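Putative phosphosugar isomerase (Silicibacter pomeroyi DSS-3, PDB 3FJ1) is of unknown function but probably binds phosphorylated sugars or related carbohydrate derivatives through its SIS domains, as in glucosamine-phosphate synthase relatives. Local coordinates at residues V57-L71 / F156-W170. Numbering follows the deposited sequence. Where two conformers were deposited one is given.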
loop_
_atom_site.group_PDB
_atom_site.type_symbol
_atom_site.label_atom_id
_atom_site.label_comp_id
_atom_site.label_asym_id
_atom_site.label_seq_id
_atom_site.Cartn_x
_atom_site.Cartn_y
_atom_site.Cartn_z
ATOM N N VAL A 57 10.173 3.738 2.844
ATOM C CA VAL A 57 11.197 3.341 3.785
ATOM C C VAL A 57 10.627 2.288 4.722
ATOM O O VAL A 57 11.248 1.272 5.009
ATOM C CB VAL A 57 11.752 4.518 4.573
ATOM C CG1 VAL A 57 12.760 3.970 5.631
ATOM C CG2 VAL A 57 12.402 5.542 3.610
ATOM N N CYS A 58 9.433 2.548 5.228
ATOM C CA CYS A 58 8.769 1.601 6.134
ATOM C C CYS A 58 8.497 0.233 5.467
ATOM O O CYS A 58 8.692 -0.818 6.076
ATOM C CB CYS A 58 7.521 2.216 6.699
ATOM S SG CYS A 58 7.870 3.446 8.004
ATOM N N THR A 59 8.099 0.245 4.204
ATOM C CA THR A 59 7.929 -1.014 3.489
ATOM C C THR A 59 9.243 -1.788 3.437
ATOM O O THR A 59 9.278 -2.989 3.721
ATOM C CB THR A 59 7.402 -0.769 2.076
ATOM O OG1 THR A 59 6.133 -0.101 2.166
ATOM C CG2 THR A 59 7.286 -2.100 1.270
ATOM N N TYR A 60 10.323 -1.095 3.082
ATOM C CA TYR A 60 11.675 -1.655 3.076
ATOM C C TYR A 60 12.020 -2.271 4.453
ATOM O O TYR A 60 12.378 -3.445 4.550
ATOM C CB TYR A 60 12.642 -0.539 2.676
ATOM C CG TYR A 60 14.040 -0.920 2.254
ATOM C CD1 TYR A 60 14.686 -2.039 2.738
ATOM C CD2 TYR A 60 14.776 -0.055 1.444
ATOM C CE1 TYR A 60 16.008 -2.325 2.383
ATOM C CE2 TYR A 60 16.083 -0.333 1.108
ATOM C CZ TYR A 60 16.688 -1.459 1.566
ATOM O OH TYR A 60 17.974 -1.701 1.206
ATOM N N LEU A 61 11.820 -1.499 5.515
ATOM C CA LEU A 61 12.115 -1.957 6.850
ATOM C C LEU A 61 11.183 -3.073 7.353
ATOM O O LEU A 61 11.621 -3.860 8.188
ATOM C CB LEU A 61 12.143 -0.788 7.816
ATOM C CG LEU A 61 13.215 0.293 7.529
ATOM C CD1 LEU A 61 13.068 1.439 8.575
ATOM C CD2 LEU A 61 14.633 -0.291 7.494
ATOM N N SER A 62 9.963 -3.161 6.815
ATOM C CA SER A 62 9.043 -4.233 7.172
ATOM C C SER A 62 9.583 -5.556 6.637
ATOM O O SER A 62 9.648 -6.543 7.367
ATOM C CB SER A 62 7.635 -3.956 6.653
ATOM O OG SER A 62 7.163 -2.749 7.199
ATOM N N TYR A 63 10.005 -5.584 5.374
ATOM C CA TYR A 63 10.657 -6.793 4.841
ATOM C C TYR A 63 11.894 -7.155 5.658
ATOM O O TYR A 63 12.086 -8.326 6.023
ATOM C CB TYR A 63 11.061 -6.625 3.377
ATOM C CG TYR A 63 9.920 -6.899 2.454
ATOM C CD1 TYR A 63 9.537 -8.208 2.177
ATOM C CD2 TYR A 63 9.186 -5.853 1.897
ATOM C CE1 TYR A 63 8.451 -8.483 1.348
ATOM C CE2 TYR A 63 8.107 -6.110 1.027
ATOM C CZ TYR A 63 7.736 -7.427 0.781
ATOM O OH TYR A 63 6.643 -7.660 -0.040
ATOM N N ALA A 64 12.728 -6.156 5.948
ATOM C CA ALA A 64 13.966 -6.368 6.696
ATOM C C ALA A 64 13.671 -6.947 8.077
ATOM O O ALA A 64 14.311 -7.877 8.505
ATOM C CB ALA A 64 14.774 -5.034 6.826
ATOM N N ALA A 65 12.690 -6.403 8.792
ATOM C CA ALA A 65 12.384 -6.928 10.147
ATOM C C ALA A 65 11.829 -8.364 10.130
ATOM O O ALA A 65 12.123 -9.204 10.993
ATOM C CB ALA A 65 11.425 -6.037 10.844
ATOM N N GLU A 66 10.957 -8.606 9.163
ATOM C CA GLU A 66 10.353 -9.915 8.983
ATOM C C GLU A 66 11.412 -10.933 8.586
ATOM O O GLU A 66 11.465 -11.993 9.178
ATOM C CB GLU A 66 9.195 -9.829 7.984
ATOM C CG GLU A 66 7.976 -9.158 8.642
ATOM C CD GLU A 66 6.793 -8.852 7.711
ATOM O OE1 GLU A 66 6.836 -9.183 6.498
ATOM O OE2 GLU A 66 5.820 -8.253 8.221
ATOM N N LEU A 67 12.287 -10.590 7.638
ATOM C CA LEU A 67 13.353 -11.528 7.193
ATOM C C LEU A 67 14.474 -11.754 8.224
ATOM O O LEU A 67 14.981 -12.873 8.365
ATOM C CB LEU A 67 13.945 -11.081 5.850
ATOM C CG LEU A 67 12.962 -11.001 4.664
ATOM C CD1 LEU A 67 13.641 -10.530 3.378
ATOM C CD2 LEU A 67 12.237 -12.312 4.429
ATOM N N LEU A 68 14.844 -10.719 8.966
ATOM C CA LEU A 68 15.910 -10.841 10.010
ATOM C C LEU A 68 15.461 -11.388 11.356
ATOM O O LEU A 68 16.157 -12.190 11.985
ATOM C CB LEU A 68 16.528 -9.492 10.317
ATOM C CG LEU A 68 17.523 -8.926 9.368
ATOM C CD1 LEU A 68 17.782 -7.470 9.843
ATOM C CD2 LEU A 68 18.850 -9.757 9.290
ATOM N N LEU A 69 14.318 -10.913 11.820
ATOM C CA LEU A 69 13.836 -11.199 13.152
ATOM C C LEU A 69 12.552 -12.006 13.226
ATOM O O LEU A 69 12.185 -12.515 14.307
ATOM C CB LEU A 69 13.642 -9.870 13.872
ATOM C CG LEU A 69 14.909 -9.048 14.121
ATOM C CD1 LEU A 69 14.481 -7.625 14.364
ATOM C CD2 LEU A 69 15.717 -9.614 15.272
ATOM N N GLY A 70 11.869 -12.148 12.088
ATOM C CA GLY A 70 10.588 -12.844 12.036
ATOM C C GLY A 70 9.423 -12.094 12.707
ATOM O O GLY A 70 8.366 -12.674 12.960
ATOM N N LEU A 71 9.598 -10.802 12.954
ATOM C CA LEU A 71 8.565 -10.026 13.615
ATOM C C LEU A 71 7.591 -9.493 12.592
ATOM O O LEU A 71 8.005 -8.915 11.599
ATOM C CB LEU A 71 9.160 -8.862 14.418
ATOM C CG LEU A 71 10.010 -9.259 15.636
ATOM C CD1 LEU A 71 10.559 -8.019 16.321
ATOM C CD2 LEU A 71 9.209 -10.106 16.632
ATOM N N PHE A 156 15.640 9.605 1.982
ATOM C CA PHE A 156 15.271 8.194 1.745
ATOM C C PHE A 156 16.399 7.213 2.143
ATOM O O PHE A 156 16.183 6.270 2.911
ATOM C CB PHE A 156 14.876 7.954 0.290
ATOM C CG PHE A 156 14.428 6.547 0.050
ATOM C CD1 PHE A 156 13.118 6.194 0.255
ATOM C CD2 PHE A 156 15.341 5.547 -0.246
ATOM C CE1 PHE A 156 12.691 4.896 0.075
ATOM C CE2 PHE A 156 14.919 4.210 -0.433
ATOM C CZ PHE A 156 13.574 3.889 -0.250
ATOM N N VAL A 157 17.592 7.451 1.610
ATOM C CA VAL A 157 18.732 6.544 1.834
ATOM C C VAL A 157 19.108 6.458 3.293
ATOM O O VAL A 157 19.180 5.361 3.829
ATOM C CB VAL A 157 19.938 6.881 0.924
ATOM C CG1 VAL A 157 21.136 6.022 1.291
ATOM C CG2 VAL A 157 19.558 6.678 -0.566
ATOM N N THR A 158 19.311 7.602 3.947
ATOM C CA THR A 158 19.698 7.624 5.362
ATOM C C THR A 158 18.611 7.092 6.311
ATOM O O THR A 158 18.934 6.445 7.309
ATOM C CB THR A 158 20.162 9.020 5.842
ATOM O OG1 THR A 158 19.114 9.981 5.679
ATOM C CG2 THR A 158 21.438 9.472 5.091
ATOM N N SER A 159 17.342 7.345 5.995
ATOM C CA SER A 159 16.233 6.774 6.788
ATOM C C SER A 159 16.325 5.240 6.783
ATOM O O SER A 159 16.233 4.564 7.835
ATOM C CB SER A 159 14.872 7.252 6.273
ATOM O OG SER A 159 14.658 8.653 6.536
ATOM N N ALA A 160 16.465 4.674 5.579
ATOM C CA ALA A 160 16.570 3.260 5.439
ATOM C C ALA A 160 17.818 2.709 6.129
ATOM O O ALA A 160 17.728 1.706 6.838
ATOM C CB ALA A 160 16.488 2.833 3.940
ATOM N N VAL A 161 18.957 3.385 5.972
ATOM C CA VAL A 161 20.185 2.948 6.606
ATOM C C VAL A 161 20.056 2.954 8.132
ATOM O O VAL A 161 20.435 1.965 8.784
ATOM C CB VAL A 161 21.403 3.766 6.145
ATOM C CG1 VAL A 161 22.586 3.484 7.018
ATOM C CG2 VAL A 161 21.708 3.423 4.665
ATOM N N ALA A 162 19.495 4.032 8.682
ATOM C CA ALA A 162 19.240 4.122 10.128
ATOM C C ALA A 162 18.423 2.933 10.636
ATOM O O ALA A 162 18.775 2.323 11.666
ATOM C CB ALA A 162 18.583 5.448 10.509
ATOM N N GLY A 163 17.312 2.638 9.955
ATOM C CA GLY A 163 16.466 1.490 10.307
ATOM C C GLY A 163 17.201 0.162 10.173
ATOM O O GLY A 163 17.075 -0.718 11.031
ATOM N N LEU A 164 17.987 0.011 9.116
ATOM C CA LEU A 164 18.774 -1.214 8.921
ATOM C C LEU A 164 19.848 -1.405 9.998
ATOM O O LEU A 164 20.079 -2.530 10.431
ATOM C CB LEU A 164 19.372 -1.305 7.501
ATOM C CG LEU A 164 18.359 -1.582 6.365
ATOM C CD1 LEU A 164 19.071 -1.376 5.030
ATOM C CD2 LEU A 164 17.611 -2.968 6.428
HETATM N N MSE A 165 20.512 -0.316 10.391
HETATM C CA MSE A 165 21.529 -0.323 11.487
HETATM C C MSE A 165 20.872 -0.810 12.775
HETATM O O MSE A 165 21.416 -1.648 13.486
HETATM C CB MSE A 165 22.105 1.077 11.713
HETATM C CG MSE A 165 23.079 1.550 10.636
HETATM SE SE MSE A 165 23.456 3.468 10.837
HETATM C CE MSE A 165 24.446 3.530 12.542
ATOM N N LEU A 166 19.662 -0.332 13.039
ATOM C CA LEU A 166 18.951 -0.694 14.262
ATOM C C LEU A 166 18.632 -2.168 14.236
ATOM O O LEU A 166 18.916 -2.888 15.187
ATOM C CB LEU A 166 17.672 0.143 14.401
ATOM C CG LEU A 166 16.787 -0.042 15.636
ATOM C CD1 LEU A 166 17.560 0.290 16.932
ATOM C CD2 LEU A 166 15.492 0.824 15.479
ATOM N N LEU A 167 18.077 -2.633 13.117
ATOM C CA LEU A 167 17.731 -4.033 12.964
ATOM C C LEU A 167 18.958 -4.949 13.035
ATOM O O LEU A 167 18.887 -6.044 13.587
ATOM C CB LEU A 167 16.988 -4.255 11.647
ATOM C CG LEU A 167 15.597 -3.634 11.546
ATOM C CD1 LEU A 167 15.020 -3.804 10.135
ATOM C CD2 LEU A 167 14.706 -4.219 12.599
ATOM N N ALA A 168 20.074 -4.491 12.481
ATOM C CA ALA A 168 21.284 -5.267 12.459
ATOM C C ALA A 168 21.873 -5.375 13.886
ATOM O O ALA A 168 22.328 -6.447 14.275
ATOM C CB ALA A 168 22.279 -4.655 11.500
ATOM N N ASP A 169 21.829 -4.292 14.655
ATOM C CA ASP A 169 22.336 -4.327 16.042
ATOM C C ASP A 169 21.385 -5.189 16.896
ATOM O O ASP A 169 21.809 -5.959 17.756
ATOM C CB ASP A 169 22.445 -2.920 16.669
ATOM C CG ASP A 169 23.722 -2.150 16.271
ATOM O OD1 ASP A 169 24.679 -2.749 15.687
ATOM O OD2 ASP A 169 23.763 -0.907 16.544
ATOM N N TRP A 170 20.084 -5.043 16.663
ATOM C CA TRP A 170 19.077 -5.809 17.405
ATOM C C TRP A 170 19.213 -7.308 17.127
ATOM O O TRP A 170 19.197 -8.119 18.070
ATOM C CB TRP A 170 17.696 -5.227 17.078
ATOM C CG TRP A 170 16.520 -5.847 17.730
ATOM C CD1 TRP A 170 16.493 -6.719 18.757
ATOM C CD2 TRP A 170 15.168 -5.527 17.428
ATOM N NE1 TRP A 170 15.188 -7.034 19.076
ATOM C CE2 TRP A 170 14.357 -6.297 18.274
ATOM C CE3 TRP A 170 14.565 -4.676 16.500
ATOM C CZ2 TRP A 170 12.961 -6.239 18.224
ATOM C CZ3 TRP A 170 13.168 -4.621 16.462
ATOM C CH2 TRP A 170 12.402 -5.407 17.303
#
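Leu-69 lays its CD1 methyl over one face of the Trp-170 indole, 3.8 Å from the centroid of the six-membered ring and 16° off its normal, a CH-pi contact. Leu-71 comes to the same ring obliquely, its CD1 3.3 Å from Trp-170 CH2. The indole reaches both leucines because its CG stands anti to the backbone N (chi1 -180°). Replacing Trp-170 by an alanine is likely to strip the CD1 methyls of Leu-69 and Leu-71 of their aromatic partner and open a gap at the C-terminal end of helix 53-69. Toward the other end of the contact, the edge of the Tyr-60 ring is met near its plane by Phe-156 CZ, while Ala-160 CB and Leu-164 CD1 approach it obliquely. Val-57 and Phe-156 lie alongside each other, pointing in opposite directions, with Val-57 CG2 3.5 Å from Phe-156 CD1 and Val-57 CG1 resting against the backbone of Ala-160.

Between these aromatic ends lies a good example of knobs-into-holes packing: Leu-167 fits among Ala-64, Ala-65, Leu-68 and Leu-69, with its CD1 3.5 Å from Ala-64 CB. Gly-163 makes room for Leu-61, whose CD1 lies 3.8 Å from Gly-163 CA; a CB on the glycine would collide with that methyl. The helices run nearly parallel, crossing at -24° with their axes 9.6 Å apart, and the side-chain packing is mainly between apolar groups.

Both helices belong to the first SIS domain, an alpha/beta fold built round a five-stranded parallel sheet, and helix 53-69 links strands 45-49 and 73-75. Trp-170 also touches Leu-38 of helix 8-41. At the other end, the Tyr-60 hydroxyl hydrogen-bonds to Leu-306 O, and its ring, with Phe-156, packs against helices 217-231 and 308-326.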